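Local coordinates for paternally-expressed gene 3 protein (Homo sapiens, PDB 4BHX), which mediates apoptosis signalling between p53 and BAX after DNA damage in neurons and dimerizes through its SCAN domain to control gene expression, at residues Y58-W69 with L81-M91. Sequence-based numbering, arbitrary orientation. Where two conformers were deposited one is given.
With EDO (1,2-ethanediol), chain G; EDO (1,2-ethanediol), chain J.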
# COMPACT_ATOMS: atom_id res chain seq x y z
N TYR A 58 3.28 6.44 5.23
CA TYR A 58 3.20 6.55 6.67
C TYR A 58 3.54 5.24 7.36
O TYR A 58 4.37 5.24 8.29
CB TYR A 58 1.83 7.07 7.17
CG TYR A 58 1.84 7.89 8.47
CD1 TYR A 58 2.74 7.62 9.53
CD2 TYR A 58 0.89 8.89 8.68
CE1 TYR A 58 2.74 8.39 10.69
CE2 TYR A 58 0.91 9.69 9.80
CZ TYR A 58 1.81 9.41 10.83
OH TYR A 58 1.79 10.20 11.95
N LEU A 59 2.98 4.13 6.85
CA LEU A 59 3.23 2.81 7.42
C LEU A 59 4.74 2.46 7.40
O LEU A 59 5.25 1.82 8.34
CB LEU A 59 2.40 1.76 6.70
CG LEU A 59 0.88 1.90 7.00
CD1 LEU A 59 0.19 0.85 6.15
CD2 LEU A 59 0.57 1.75 8.51
N THR A 60 5.47 2.92 6.38
CA THR A 60 6.88 2.64 6.33
C THR A 60 7.72 3.47 7.33
O THR A 60 8.80 3.06 7.67
CB THR A 60 7.45 2.82 4.91
OG1 THR A 60 7.61 4.22 4.64
CG2 THR A 60 6.58 2.19 3.92
N ILE A 61 7.31 4.65 7.73
CA ILE A 61 8.11 5.48 8.58
C ILE A 61 7.80 5.32 10.07
O ILE A 61 8.41 5.98 10.88
CB ILE A 61 8.10 6.97 8.15
CG1 ILE A 61 6.77 7.66 8.39
CG2 ILE A 61 8.53 7.01 6.69
CD1 ILE A 61 6.82 9.15 8.33
N ILE A 62 6.84 4.45 10.42
CA ILE A 62 6.49 4.22 11.86
C ILE A 62 7.74 3.80 12.64
O ILE A 62 8.43 2.90 12.22
CB ILE A 62 5.41 3.07 11.99
CG1 ILE A 62 4.14 3.43 11.26
CG2 ILE A 62 5.06 2.73 13.44
CD1 ILE A 62 3.72 4.87 11.50
N PRO A 63 7.94 4.37 13.82
CA PRO A 63 9.07 3.86 14.60
C PRO A 63 9.04 2.35 14.71
O PRO A 63 7.96 1.74 14.92
CB PRO A 63 8.89 4.55 15.97
CG PRO A 63 8.18 5.79 15.67
CD PRO A 63 7.25 5.46 14.52
N GLU A 64 10.20 1.75 14.52
CA GLU A 64 10.32 0.34 14.49
C GLU A 64 9.64 -0.41 15.68
O GLU A 64 9.06 -1.43 15.46
CB GLU A 64 11.77 -0.02 14.44
CG GLU A 64 11.97 -1.41 13.85
CD GLU A 64 11.66 -1.41 12.37
OE1 GLU A 64 11.58 -0.34 11.77
OE2 GLU A 64 11.52 -2.48 11.84
N LYS A 65 9.77 0.09 16.89
CA LYS A 65 9.15 -0.52 18.11
C LYS A 65 7.59 -0.55 18.07
O LYS A 65 6.94 -1.42 18.66
CB LYS A 65 9.61 0.23 19.35
CG LYS A 65 9.10 1.67 19.39
CD LYS A 65 9.57 2.46 20.60
CE LYS A 65 8.71 3.69 20.77
NZ LYS A 65 9.51 4.86 21.23
N LEU A 66 7.01 0.34 17.29
CA LEU A 66 5.57 0.36 17.07
C LEU A 66 5.07 -0.46 15.87
O LEU A 66 3.88 -0.73 15.77
CB LEU A 66 5.07 1.80 16.94
CG LEU A 66 5.54 2.87 17.94
CD1 LEU A 66 4.76 4.15 17.76
CD2 LEU A 66 5.40 2.41 19.37
N LYS A 67 5.93 -0.87 14.94
CA LYS A 67 5.46 -1.57 13.76
C LYS A 67 4.69 -2.85 14.01
O LYS A 67 3.68 -3.05 13.38
CB LYS A 67 6.58 -1.80 12.76
CG LYS A 67 6.99 -0.51 12.05
CD LYS A 67 7.90 -0.78 10.84
CE LYS A 67 8.17 0.59 10.18
NZ LYS A 67 8.85 0.46 8.90
N PRO A 68 5.15 -3.72 14.92
CA PRO A 68 4.31 -4.92 15.16
C PRO A 68 2.90 -4.59 15.66
O PRO A 68 1.94 -5.22 15.28
CB PRO A 68 5.12 -5.71 16.20
CG PRO A 68 6.54 -5.19 16.05
CD PRO A 68 6.36 -3.73 15.76
N TRP A 69 2.79 -3.61 16.52
CA TRP A 69 1.51 -3.15 17.05
C TRP A 69 0.61 -2.60 15.96
O TRP A 69 -0.56 -3.01 15.81
CB TRP A 69 1.79 -2.05 18.01
CG TRP A 69 2.62 -2.48 19.17
CD1 TRP A 69 3.99 -2.82 19.19
CD2 TRP A 69 2.15 -2.63 20.52
NE1 TRP A 69 4.35 -3.17 20.48
CE2 TRP A 69 3.25 -3.07 21.30
CE3 TRP A 69 0.92 -2.45 21.14
CZ2 TRP A 69 3.13 -3.32 22.67
CZ3 TRP A 69 0.81 -2.72 22.50
CH2 TRP A 69 1.91 -3.13 23.24
N LEU A 81 -4.72 5.62 12.02
CA LEU A 81 -3.31 5.45 12.36
C LEU A 81 -2.85 6.55 13.28
O LEU A 81 -2.17 6.27 14.26
CB LEU A 81 -2.44 5.39 11.04
CG LEU A 81 -0.91 5.24 11.14
CD1 LEU A 81 -0.53 3.99 11.88
CD2 LEU A 81 -0.21 5.28 9.77
N VAL A 82 -3.21 7.79 12.97
CA VAL A 82 -2.84 8.94 13.74
C VAL A 82 -3.43 8.93 15.16
O VAL A 82 -2.76 9.35 16.13
CB VAL A 82 -3.30 10.25 13.09
CG1 VAL A 82 -3.36 11.38 14.12
CG2 VAL A 82 -2.36 10.62 11.96
N THR A 83 -4.67 8.48 15.29
CA THR A 83 -5.33 8.51 16.61
C THR A 83 -4.77 7.37 17.44
O THR A 83 -4.47 7.51 18.64
CB THR A 83 -6.85 8.44 16.50
OG1 THR A 83 -7.25 7.25 15.80
CG2 THR A 83 -7.35 9.69 15.79
N LEU A 84 -4.53 6.28 16.74
CA LEU A 84 -3.84 5.19 17.35
C LEU A 84 -2.44 5.60 17.86
O LEU A 84 -2.11 5.39 19.03
CB LEU A 84 -3.79 4.07 16.34
CG LEU A 84 -3.09 2.83 16.79
CD1 LEU A 84 -3.89 2.19 17.93
CD2 LEU A 84 -2.96 1.92 15.60
N LEU A 85 -1.62 6.23 17.02
CA LEU A 85 -0.31 6.60 17.50
C LEU A 85 -0.44 7.69 18.58
O LEU A 85 0.41 7.85 19.42
CB LEU A 85 0.60 7.06 16.35
CG LEU A 85 0.79 6.07 15.17
CD1 LEU A 85 1.16 6.85 13.92
CD2 LEU A 85 1.82 4.98 15.41
N GLU A 86 -1.51 8.46 18.57
CA GLU A 86 -1.74 9.41 19.64
C GLU A 86 -1.94 8.67 21.00
O GLU A 86 -1.84 9.31 22.05
CB GLU A 86 -2.90 10.36 19.26
CG GLU A 86 -2.49 11.48 18.30
CD GLU A 86 -3.64 12.38 17.81
OE1 GLU A 86 -4.79 11.92 17.60
OE2 GLU A 86 -3.37 13.58 17.57
N ASN A 87 -2.13 7.33 21.00
CA ASN A 87 -2.34 6.52 22.24
C ASN A 87 -1.58 5.15 22.44
O ASN A 87 -1.98 4.34 23.30
CB ASN A 87 -3.88 6.31 22.45
CG ASN A 87 -4.47 5.11 21.68
OD1 ASN A 87 -5.63 5.13 21.28
ND2 ASN A 87 -3.69 4.06 21.50
N TYR A 88 -0.49 4.89 21.70
CA TYR A 88 0.23 3.63 21.56
C TYR A 88 1.75 3.78 21.87
O TYR A 88 2.52 2.80 21.90
CB TYR A 88 0.10 3.28 20.07
CG TYR A 88 -0.33 1.88 19.73
CD1 TYR A 88 -1.18 1.16 20.56
CD2 TYR A 88 0.07 1.31 18.55
CE1 TYR A 88 -1.58 -0.12 20.24
CE2 TYR A 88 -0.33 0.04 18.21
CZ TYR A 88 -1.16 -0.66 19.06
OH TYR A 88 -1.54 -1.94 18.74
N LYS A 89 2.19 5.03 22.00
CA LYS A 89 3.61 5.42 21.80
C LYS A 89 4.63 5.14 22.91
O LYS A 89 5.73 4.68 22.60
CB LYS A 89 3.74 6.90 21.39
CG LYS A 89 2.47 7.74 21.34
CD LYS A 89 1.91 8.19 22.69
CE LYS A 89 1.28 9.57 22.56
NZ LYS A 89 2.30 10.63 22.34
N GLU A 90 4.32 5.49 24.15
CA GLU A 90 5.27 5.30 25.27
C GLU A 90 5.48 3.78 25.48
O GLU A 90 4.73 3.15 26.23
CB GLU A 90 4.76 5.95 26.57
CG GLU A 90 4.33 7.42 26.46
CD GLU A 90 2.99 7.71 27.15
OE1 GLU A 90 2.24 6.75 27.46
OE2 GLU A 90 2.67 8.90 27.37
N MET A 91 6.49 3.22 24.81
CA MET A 91 6.62 1.76 24.63
C MET A 91 8.01 1.27 25.06
O MET A 91 8.13 0.22 25.70
CB MET A 91 6.31 1.40 23.16
CG MET A 91 7.00 0.16 22.59
SD MET A 91 5.94 -1.28 22.32
CE MET A 91 7.13 -2.63 22.21
C1 EDO G . 4.54 -1.39 7.75
O1 EDO G . 3.54 -1.95 6.88
C2 EDO G . 4.20 -1.35 9.23
O2 EDO G . 4.42 -0.01 9.70
C1 EDO J . 2.27 -8.77 14.84
O1 EDO J . 2.70 -7.44 15.05
C2 EDO J . 1.24 -8.65 13.73
O2 EDO J . 0.36 -9.75 13.86
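W69 meets two side chains of the C-terminal tail, Y88 and M91. Its indole turns an edge to the Y88 ring in a T-shaped stack, with centroids 5.1 Å apart and planes at 85°. This stack is doubtful: it holds for one of two Y88 conformers, with W69 CB modelled too close to the Y88 ring. In that conformer Y88 OH also makes a weak, equally tentative hydrogen bond to W69 O (3.3 Å). M91 makes a Met-aromatic contact. Its SD approaches the five-membered ring of W69 obliquely, 3.8 Å from the centroid, but M91 is poorly ordered. The aliphatic chain of K65 runs past M91 in the opposite direction, K65 CD to M91 CG 4.0 Å.

The other end is apolar, with aliphatic side chains packed on the Y58 ring. L81 CD2 lies over one face of that ring, 3.9 Å from its centroid, as a CH-pi contact. L85 reaches I62 with CD1 (4.0 Å to I62 CD1) and L66 with CD2. L81 and L85 also touch V70, so helix 78-85 packs against both helix 46-61 and helix 67-73 of the SCAN domain. Apolar packing of Y58, I62, L66, L81 and L85 therefore joins these segments, and the only hydrogen bond between them is weak.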